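Local atomic coordinates of Cgl0159-like domain-containing protein (PDB entry 3FOK), a protein that is of unknown function but folds as a TIM barrel, an architecture shared by many enzymes, in an assembly of five copies. Residues E27-R32 and D97-G102; T64-R69 and L276-D281; H260-P265 and A292-T297. One frame throughout, in Å; residues are numbered along the deposited sequence.

Interaction 1 of 3, residues E27-R32 and D97-G102; sequences ERFKQR and DLAALG
The Phe29 ring and the Arg28 guanidinium are the two flat groups that meet 97-102, each at a slant. Against the ring comes the methyl of Ala99, whose CB lies 3.7 Å from Phe29 CD2 and about equally far, 4.1 Å, from Phe29 CG and CE2, so it touches one flank of the ring. CG anti to the backbone N (chi1 -154°) lays the ring alongside Ala99, CD2 foremost, and Ile95 and Asp96 of helix 92-100 and Tyr132 from a loop add to its surroundings. The guanidinium has the carbonyl of Ala100 obliquely beside it: Arg28 NH1 is 3.6 Å from Ala100 O, and Arg28 CD is equally far from that oxygen. No hydrogen bond crosses the contact, so the attraction between the cationic arm and this carbonyl is at most a loose electrostatic one. The arm runs extended from CG to NE alongside the helix end, and Arg28 also rests on Met17 of helix 8-20. The small side chain of Ala99 is consistent with the close approach of the backbones, 5.5 Å between Phe29 CA and Ala99 CA. The end of helix 92-100 is fixed by its own bonds: Gly102 N reaches Ala99 O at 2.9 Å, and Leu101 N reaches Asp97 O at 2.8 Å. Gly102 then leaves the helix with a positive phi of 72°, completing a Schellman motif. Asp97 in turn forms a salt bridge with Arg18 of helix 8-20, while Arg32 bridges to Asp143. The arrangement is a helix-helix contact on the outside of a TIM barrel, joining helix 23-30, which precedes the first barrel strand, to helix 92-100, which follows strand 87-90.

Interaction 2 of 3, residues T64-R69 and L276-D281; sequences TAMANR and LLYPQD
Packing comes first: the outer half of the Tyr278 ring abuts Ala65 and Met66, the latter present as selenomethionine. Tyr278 CE2 lies 3.5 Å from Met66 CG, and its CE1 approaches Ala65 CA at 3.9 Å. The selenium makes a Met-aromatic contact, oblique to the ring, with Met66 SE 5.2 Å from the Tyr278 ring centroid and 48° off the ring normal. A bend at chi3 (94°) brings Met66 CE back to the same ring atom, CE2. Leu72 and Arg75 of helix 69-81 also pack on the tyrosine.

The polar part lies at the phenol. Water 1 sits in the ring plane at its edge, 3.1 Å from Tyr278 OH, and donates to Asn68 O, also at 3.1 Å. Met66 N is 3.2 Å from Tyr278 OH.

Charge enters one step away: Arg69 forms a salt bridge with Asp93, and its backbone hydrogen-bonds to the second subunit. Both segments are loops after paired barrel strands, 44-48 and 267-272, at the C-terminal end of the barrel, where TIM-barrel enzymes carry their active sites. The chemistry is that of an amphipathic tyrosine joining two loops, its ring resting largely on apolar atoms and its hydroxyl tied to the other backbone through water.

Interaction 3 of 3, residues H260-P265 and A292-T297; sequences HALTLP and ARLVHT
Leu262 points one methyl at the last turn of helix 284-295, in a contact between the C-terminal ends of two consecutive helices, 252-261 and 284-295, of the outer layer of the TIM barrel, at the N-terminal end of strand 267-272. The nearest partner of Leu262 CD2 is backbone: Leu294 O at 3.5 Å. Around it the same methyl has Val295 CG2 at 4.3 Å and Leu294 CB at 4.4 Å, so the CD2 branch makes the closest approach to both residues, and no hydrogen bond crosses between the segments. With chi1 at -122°, off the usual staggered positions, the isopropyl end is set with CD2 against Leu294 O.

Beneath the pair lies the barrel wall. Leu262 and Val295 both rest on Leu270 of strand 267-272, and Leu262 also touches Val267 and, on the neighbouring strand 240-243, Leu242. Val295 extends to Lys43, just before the first strand.

Farther out, the backbone shape that presents Leu262 is a type I turn from Ala261 to Leu264, in which Leu264 N bonds Ala261 O at 2.9 Å. One residue earlier, His260 O is held by two donors of Thr263: its N at 3.0 Å and its OG1 at 2.6 Å, the hydroxyl arriving in the carbonyl plane at a C=O...donor angle of 157°.

Overall arrangement
The three contacts lie at separate places on one TIM barrel, their centres 24 to 30 Å apart. Interaction 1 is the most buried, a helix-helix junction that ties the N-terminal region to the barrel; interactions 2 and 3 are partly buried. The latter two bear on the same closing element: strand 267-272 lies between the segments of interaction 3 and leads into 276-281 of interaction 2, so they sit at opposite ends of that strand. Chemistry follows place. Interactions 1 and 3 rest on apolar contacts and close approaches to carbonyls near helix ends, whereas interaction 2, between loops, adds a selenium-aromatic contact and a bridging water.

Interaction 1 of 3, residues E27-R32 and D97-G102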
loop_
_atom_site.group_PDB
_atom_site.type_symbol
_atom_site.label_atom_id
_atom_site.label_comp_id
_atom_site.label_asym_id
_atom_site.label_seq_id
_atom_site.Cartn_x
_atom_site.Cartn_y
_atom_site.Cartn_z
ATOM N N GLU A 27 -30.300 13.286 -8.306
ATOM C CA GLU A 27 -30.966 14.385 -8.991
ATOM C C GLU A 27 -31.609 15.352 -8.000
ATOM O O GLU A 27 -31.420 16.562 -8.100
ATOM C CB GLU A 27 -32.012 13.844 -9.968
ATOM C CG GLU A 27 -32.411 14.841 -11.050
ATOM C CD GLU A 27 -33.098 14.182 -12.237
ATOM O OE1 GLU A 27 -32.545 13.192 -12.768
ATOM O OE2 GLU A 27 -34.181 14.657 -12.647
ATOM N N ARG A 28 -32.365 14.823 -7.044
ATOM C CA ARG A 28 -33.007 15.667 -6.044
ATOM C C ARG A 28 -31.961 16.358 -5.188
ATOM O O ARG A 28 -32.173 17.463 -4.692
ATOM C CB ARG A 28 -33.932 14.835 -5.155
ATOM C CG ARG A 28 -35.333 14.660 -5.717
ATOM C CD ARG A 28 -36.080 13.546 -5.006
ATOM N NE ARG A 28 -37.486 13.511 -5.390
ATOM C CZ ARG A 28 -38.405 14.356 -4.930
ATOM N NH1 ARG A 28 -38.061 15.303 -4.062
ATOM N NH2 ARG A 28 -39.666 14.258 -5.339
ATOM N N PHE A 29 -30.823 15.701 -5.028
ATOM C CA PHE A 29 -29.738 16.246 -4.227
ATOM C C PHE A 29 -29.156 17.492 -4.888
ATOM O O PHE A 29 -28.881 18.487 -4.223
ATOM C CB PHE A 29 -28.636 15.196 -4.061
ATOM C CG PHE A 29 -27.814 15.367 -2.820
ATOM C CD1 PHE A 29 -27.256 16.597 -2.499
ATOM C CD2 PHE A 29 -27.592 14.288 -1.972
ATOM C CE1 PHE A 29 -26.486 16.755 -1.349
ATOM C CE2 PHE A 29 -26.823 14.433 -0.819
ATOM C CZ PHE A 29 -26.269 15.670 -0.507
ATOM N N LYS A 30 -28.979 17.433 -6.202
ATOM C CA LYS A 30 -28.410 18.549 -6.943
ATOM C C LYS A 30 -29.386 19.693 -7.222
ATOM O O LYS A 30 -28.964 20.827 -7.456
ATOM C CB LYS A 30 -27.790 18.032 -8.243
ATOM C CG LYS A 30 -26.665 17.030 -7.990
ATOM C CD LYS A 30 -26.032 16.514 -9.278
ATOM C CE LYS A 30 -24.875 15.567 -8.966
ATOM N NZ LYS A 30 -24.189 15.080 -10.197
ATOM N N GLN A 31 -30.684 19.404 -7.193
ATOM C CA GLN A 31 -31.694 20.434 -7.427
ATOM C C GLN A 31 -31.963 21.187 -6.131
ATOM O O GLN A 31 -32.760 22.119 -6.076
ATOM C CB GLN A 31 -32.980 19.796 -7.946
ATOM C CG GLN A 31 -32.923 19.464 -9.423
ATOM C CD GLN A 31 -34.056 18.564 -9.864
ATOM O OE1 GLN A 31 -35.147 18.588 -9.288
ATOM N NE2 GLN A 31 -33.809 17.774 -10.905
ATOM N N ARG A 32 -31.264 20.757 -5.092
ATOM C CA ARG A 32 -31.347 21.322 -3.754
ATOM C C ARG A 32 -30.980 22.806 -3.736
ATOM O O ARG A 32 -30.015 23.222 -4.374
ATOM C CB ARG A 32 -30.394 20.529 -2.855
ATOM C CG ARG A 32 -30.299 20.953 -1.414
ATOM C CD ARG A 32 -29.393 19.975 -0.673
ATOM N NE ARG A 32 -27.973 20.281 -0.815
ATOM C CZ ARG A 32 -27.319 21.118 -0.018
ATOM N NH1 ARG A 32 -27.962 21.722 0.970
ATOM N NH2 ARG A 32 -26.027 21.350 -0.200
ATOM N N ASP A 97 -31.258 9.972 2.210
ATOM C CA ASP A 97 -32.668 9.877 2.574
ATOM C C ASP A 97 -33.238 11.280 2.757
ATOM O O ASP A 97 -34.189 11.661 2.076
ATOM C CB ASP A 97 -32.864 9.066 3.857
ATOM C CG ASP A 97 -32.599 7.583 3.658
ATOM O OD1 ASP A 97 -32.802 7.088 2.528
ATOM O OD2 ASP A 97 -32.203 6.908 4.636
ATOM N N LEU A 98 -32.647 12.052 3.664
ATOM C CA LEU A 98 -33.105 13.413 3.912
ATOM C C LEU A 98 -33.178 14.218 2.616
ATOM O O LEU A 98 -34.076 15.038 2.439
ATOM C CB LEU A 98 -32.178 14.120 4.902
ATOM C CG LEU A 98 -32.206 13.666 6.365
ATOM C CD1 LEU A 98 -31.100 14.367 7.147
ATOM C CD2 LEU A 98 -33.570 13.975 6.971
ATOM N N ALA A 99 -32.240 13.981 1.706
ATOM C CA ALA A 99 -32.236 14.701 0.440
ATOM C C ALA A 99 -33.396 14.225 -0.424
ATOM O O ALA A 99 -34.105 15.025 -1.034
ATOM C CB ALA A 99 -30.911 14.482 -0.287
ATOM N N ALA A 100 -33.587 12.911 -0.465
ATOM C CA ALA A 100 -34.660 12.315 -1.250
ATOM C C ALA A 100 -36.013 12.813 -0.746
ATOM O O ALA A 100 -36.915 13.078 -1.538
ATOM C CB ALA A 100 -34.587 10.799 -1.162
ATOM N N LEU A 101 -36.144 12.938 0.573
ATOM C CA LEU A 101 -37.377 13.421 1.191
ATOM C C LEU A 101 -37.574 14.911 0.935
ATOM O O LEU A 101 -38.622 15.466 1.254
ATOM C CB LEU A 101 -37.360 13.192 2.707
ATOM C CG LEU A 101 -37.630 11.831 3.355
ATOM C CD1 LEU A 101 -38.035 10.801 2.321
ATOM C CD2 LEU A 101 -36.387 11.395 4.109
ATOM N N GLY A 102 -36.553 15.555 0.379
ATOM C CA GLY A 102 -36.634 16.976 0.089
ATOM C C GLY A 102 -36.577 17.892 1.300
ATOM O O GLY A 102 -37.156 18.971 1.286
#

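Interaction 2 of 3, residues T64-R69 and L276-D281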
loop_
_atom_site.group_PDB
_atom_site.type_symbol
_atom_site.label_atom_id
_atom_site.label_comp_id
_atom_site.label_asym_id
_atom_site.label_seq_id
_atom_site.Cartn_x
_atom_site.Cartn_y
_atom_site.Cartn_z
ATOM N N THR A 64 -32.108 0.153 21.235
ATOM C CA THR A 64 -32.969 1.175 20.653
ATOM C C THR A 64 -32.222 2.506 20.596
ATOM O O THR A 64 -31.041 2.581 20.935
ATOM C CB THR A 64 -34.249 1.319 21.476
ATOM N N ALA A 65 -32.919 3.558 20.183
ATOM C CA ALA A 65 -32.305 4.870 20.064
ATOM C C ALA A 65 -31.326 4.777 18.905
ATOM O O ALA A 65 -30.264 4.174 19.025
ATOM C CB ALA A 65 -31.573 5.238 21.355
HETATM N N MSE A 66 -31.705 5.366 17.778
HETATM C CA MSE A 66 -30.884 5.367 16.572
HETATM C C MSE A 66 -30.973 4.048 15.814
HETATM O O MSE A 66 -30.742 4.008 14.607
HETATM C CB MSE A 66 -29.426 5.697 16.917
HETATM C CG MSE A 66 -29.297 6.955 17.776
HETATM SE SE MSE A 66 -27.612 7.901 17.649
HETATM C CE MSE A 66 -28.106 9.173 16.277
ATOM N N ALA A 67 -31.323 2.971 16.514
ATOM C CA ALA A 67 -31.456 1.666 15.872
ATOM C C ALA A 67 -32.585 1.731 14.846
ATOM O O ALA A 67 -32.496 1.145 13.771
ATOM C CB ALA A 67 -31.754 0.589 16.912
ATOM N N ASN A 68 -33.645 2.454 15.188
ATOM C CA ASN A 68 -34.783 2.611 14.292
ATOM C C ASN A 68 -34.498 3.800 13.380
ATOM O O ASN A 68 -34.610 4.955 13.795
ATOM C CB ASN A 68 -36.062 2.846 15.102
ATOM C CG ASN A 68 -37.297 2.959 14.228
ATOM O OD1 ASN A 68 -38.395 2.573 14.639
ATOM N ND2 ASN A 68 -37.129 3.498 13.023
ATOM N N ARG A 69 -34.132 3.508 12.137
ATOM C CA ARG A 69 -33.804 4.545 11.173
ATOM C C ARG A 69 -34.977 5.458 10.821
ATOM O O ARG A 69 -34.781 6.648 10.552
ATOM C CB ARG A 69 -33.227 3.907 9.903
ATOM C CG ARG A 69 -32.824 4.904 8.822
ATOM C CD ARG A 69 -31.732 5.876 9.288
ATOM N NE ARG A 69 -30.378 5.437 8.944
ATOM C CZ ARG A 69 -29.538 4.845 9.789
ATOM N NH1 ARG A 69 -29.902 4.610 11.045
ATOM N NH2 ARG A 69 -28.323 4.500 9.379
ATOM N N LEU A 276 -29.637 16.613 21.490
ATOM C CA LEU A 276 -30.767 17.312 20.889
ATOM C C LEU A 276 -31.819 16.358 20.324
ATOM O O LEU A 276 -33.018 16.640 20.378
ATOM C CB LEU A 276 -30.253 18.271 19.813
ATOM C CG LEU A 276 -29.205 19.251 20.354
ATOM C CD1 LEU A 276 -28.644 20.084 19.216
ATOM C CD2 LEU A 276 -29.821 20.140 21.427
ATOM N N LEU A 277 -31.364 15.245 19.758
ATOM C CA LEU A 277 -32.260 14.215 19.235
ATOM C C LEU A 277 -32.229 13.243 20.402
ATOM O O LEU A 277 -31.180 13.070 21.011
ATOM C CB LEU A 277 -31.653 13.528 18.013
ATOM C CG LEU A 277 -31.144 14.358 16.834
ATOM C CD1 LEU A 277 -30.245 13.489 15.969
ATOM C CD2 LEU A 277 -32.313 14.906 16.030
ATOM N N TYR A 278 -33.347 12.612 20.735
ATOM C CA TYR A 278 -33.349 11.679 21.864
ATOM C C TYR A 278 -33.013 12.393 23.174
ATOM O O TYR A 278 -32.074 12.005 23.873
ATOM C CB TYR A 278 -32.311 10.570 21.662
ATOM C CG TYR A 278 -32.363 9.904 20.318
ATOM C CD1 TYR A 278 -33.358 8.976 20.010
ATOM C CD2 TYR A 278 -31.429 10.224 19.335
ATOM C CE1 TYR A 278 -33.420 8.387 18.753
ATOM C CE2 TYR A 278 -31.485 9.646 18.078
ATOM C CZ TYR A 278 -32.481 8.730 17.792
ATOM O OH TYR A 278 -32.545 8.171 16.538
ATOM N N PRO A 279 -33.746 13.464 23.511
ATOM C CA PRO A 279 -33.418 14.131 24.774
ATOM C C PRO A 279 -33.808 13.187 25.910
ATOM O O PRO A 279 -34.458 12.172 25.674
ATOM C CB PRO A 279 -34.285 15.386 24.737
ATOM C CG PRO A 279 -34.430 15.655 23.266
ATOM C CD PRO A 279 -34.678 14.277 22.714
ATOM N N GLN A 280 -33.411 13.519 27.133
ATOM C CA GLN A 280 -33.718 12.686 28.294
ATOM C C GLN A 280 -35.228 12.507 28.454
ATOM O O GLN A 280 -35.696 11.484 28.956
ATOM C CB GLN A 280 -33.112 13.319 29.551
ATOM C CG GLN A 280 -33.040 12.399 30.760
ATOM C CD GLN A 280 -31.832 12.704 31.633
ATOM O OE1 GLN A 280 -31.687 12.161 32.729
ATOM N NE2 GLN A 280 -30.950 13.572 31.139
ATOM N N ASP A 281 -35.982 13.512 28.022
ATOM C CA ASP A 281 -37.436 13.478 28.094
ATOM C C ASP A 281 -37.968 13.308 26.677
ATOM O O ASP A 281 -37.207 13.022 25.752
ATOM C CB ASP A 281 -37.966 14.777 28.699
ATOM C CG ASP A 281 -37.563 15.995 27.899
ATOM O OD1 ASP A 281 -37.867 17.125 28.335
ATOM O OD2 ASP A 281 -36.943 15.824 26.827
HETATM O O HOH W 1 -34.818 6.110 16.672
#

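Interaction 3 of 3, residues H260-P265 and A292-T297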
loop_
_atom_site.group_PDB
_atom_site.type_symbol
_atom_site.label_atom_id
_atom_site.label_comp_id
_atom_site.label_asym_id
_atom_site.label_seq_id
_atom_site.Cartn_x
_atom_site.Cartn_y
_atom_site.Cartn_z
ATOM N N HIS A 260 -21.917 29.618 27.902
ATOM C CA HIS A 260 -20.683 30.292 28.291
ATOM C C HIS A 260 -19.603 30.148 27.227
ATOM O O HIS A 260 -19.025 31.136 26.777
ATOM C CB HIS A 260 -20.135 29.738 29.605
ATOM C CG HIS A 260 -18.729 30.169 29.887
ATOM N ND1 HIS A 260 -18.389 31.485 30.122
ATOM C CD2 HIS A 260 -17.568 29.474 29.895
ATOM C CE1 HIS A 260 -17.078 31.581 30.258
ATOM N NE2 HIS A 260 -16.556 30.375 30.124
ATOM N N ALA A 261 -19.327 28.909 26.838
ATOM C CA ALA A 261 -18.309 28.627 25.832
ATOM C C ALA A 261 -18.613 29.346 24.524
ATOM O O ALA A 261 -17.709 29.793 23.818
ATOM C CB ALA A 261 -18.220 27.121 25.593
ATOM N N LEU A 262 -19.899 29.454 24.214
ATOM C CA LEU A 262 -20.358 30.108 22.996
ATOM C C LEU A 262 -19.906 31.569 22.897
ATOM O O LEU A 262 -19.932 32.158 21.814
ATOM C CB LEU A 262 -21.887 30.027 22.929
ATOM C CG LEU A 262 -22.557 29.356 21.724
ATOM C CD1 LEU A 262 -21.707 28.218 21.185
ATOM C CD2 LEU A 262 -23.929 28.848 22.149
ATOM N N THR A 263 -19.486 32.149 24.019
ATOM C CA THR A 263 -19.042 33.542 24.033
ATOM C C THR A 263 -17.538 33.679 23.804
ATOM O O THR A 263 -17.041 34.779 23.553
ATOM C CB THR A 263 -19.368 34.233 25.380
ATOM O OG1 THR A 263 -18.538 33.686 26.413
ATOM C CG2 THR A 263 -20.828 34.035 25.747
ATOM N N LEU A 264 -16.818 32.564 23.894
ATOM C CA LEU A 264 -15.370 32.565 23.722
ATOM C C LEU A 264 -14.893 32.910 22.312
ATOM O O LEU A 264 -15.582 32.651 21.325
ATOM C CB LEU A 264 -14.807 31.214 24.156
ATOM C CG LEU A 264 -14.608 31.029 25.665
ATOM C CD1 LEU A 264 -15.579 31.883 26.463
ATOM C CD2 LEU A 264 -14.784 29.565 26.003
ATOM N N PRO A 265 -13.688 33.492 22.206
ATOM C CA PRO A 265 -13.078 33.897 20.935
ATOM C C PRO A 265 -12.949 32.746 19.941
ATOM O O PRO A 265 -12.385 31.701 20.259
ATOM C CB PRO A 265 -11.705 34.427 21.356
ATOM C CG PRO A 265 -11.896 34.830 22.788
ATOM C CD PRO A 265 -12.751 33.714 23.320
ATOM N N ALA A 292 -31.036 26.224 19.599
ATOM C CA ALA A 292 -31.163 27.167 18.500
ATOM C C ALA A 292 -31.102 28.617 18.969
ATOM O O ALA A 292 -30.335 29.419 18.438
ATOM C CB ALA A 292 -32.467 26.922 17.759
ATOM N N ARG A 293 -31.918 28.946 19.965
ATOM C CA ARG A 293 -31.974 30.306 20.487
ATOM C C ARG A 293 -30.741 30.654 21.312
ATOM O O ARG A 293 -30.596 31.775 21.803
ATOM C CB ARG A 293 -33.268 30.491 21.292
ATOM C CG ARG A 293 -34.518 30.386 20.397
ATOM C CD ARG A 293 -35.843 30.371 21.163
ATOM N NE ARG A 293 -35.946 29.251 22.097
ATOM C CZ ARG A 293 -37.076 28.852 22.676
ATOM N NH1 ARG A 293 -38.221 29.477 22.416
ATOM N NH2 ARG A 293 -37.061 27.832 23.527
ATOM N N LEU A 294 -29.838 29.687 21.437
ATOM C CA LEU A 294 -28.596 29.872 22.174
ATOM C C LEU A 294 -27.518 30.269 21.165
ATOM O O LEU A 294 -26.594 31.015 21.483
ATOM C CB LEU A 294 -28.218 28.565 22.873
ATOM C CG LEU A 294 -27.744 28.607 24.328
ATOM C CD1 LEU A 294 -28.606 29.554 25.151
ATOM C CD2 LEU A 294 -27.805 27.198 24.901
ATOM N N VAL A 295 -27.664 29.766 19.942
ATOM C CA VAL A 295 -26.727 30.037 18.853
ATOM C C VAL A 295 -27.136 31.282 18.070
ATOM O O VAL A 295 -26.322 32.179 17.847
ATOM C CB VAL A 295 -26.644 28.830 17.885
ATOM C CG1 VAL A 295 -25.763 29.171 16.699
ATOM C CG2 VAL A 295 -26.094 27.615 18.619
ATOM N N HIS A 296 -28.392 31.324 17.635
ATOM C CA HIS A 296 -28.899 32.481 16.907
ATOM C C HIS A 296 -29.830 33.239 17.837
ATOM O O HIS A 296 -31.023 32.949 17.913
ATOM C CB HIS A 296 -29.657 32.056 15.648
ATOM C CG HIS A 296 -28.769 31.529 14.565
ATOM N ND1 HIS A 296 -28.406 30.200 14.482
ATOM C CD2 HIS A 296 -28.128 32.160 13.560
ATOM C CE1 HIS A 296 -27.574 30.043 13.470
ATOM N NE2 HIS A 296 -27.385 31.212 12.892
ATOM N N THR A 297 -29.270 34.206 18.554
ATOM C CA THR A 297 -30.041 34.994 19.500
ATOM C C THR A 297 -31.081 35.876 18.812
ATOM O O THR A 297 -31.489 36.902 19.348
ATOM C CB THR A 297 -29.113 35.862 20.374
ATOM O OG1 THR A 297 -28.376 36.765 19.544
ATOM C CG2 THR A 297 -28.136 34.980 21.143
#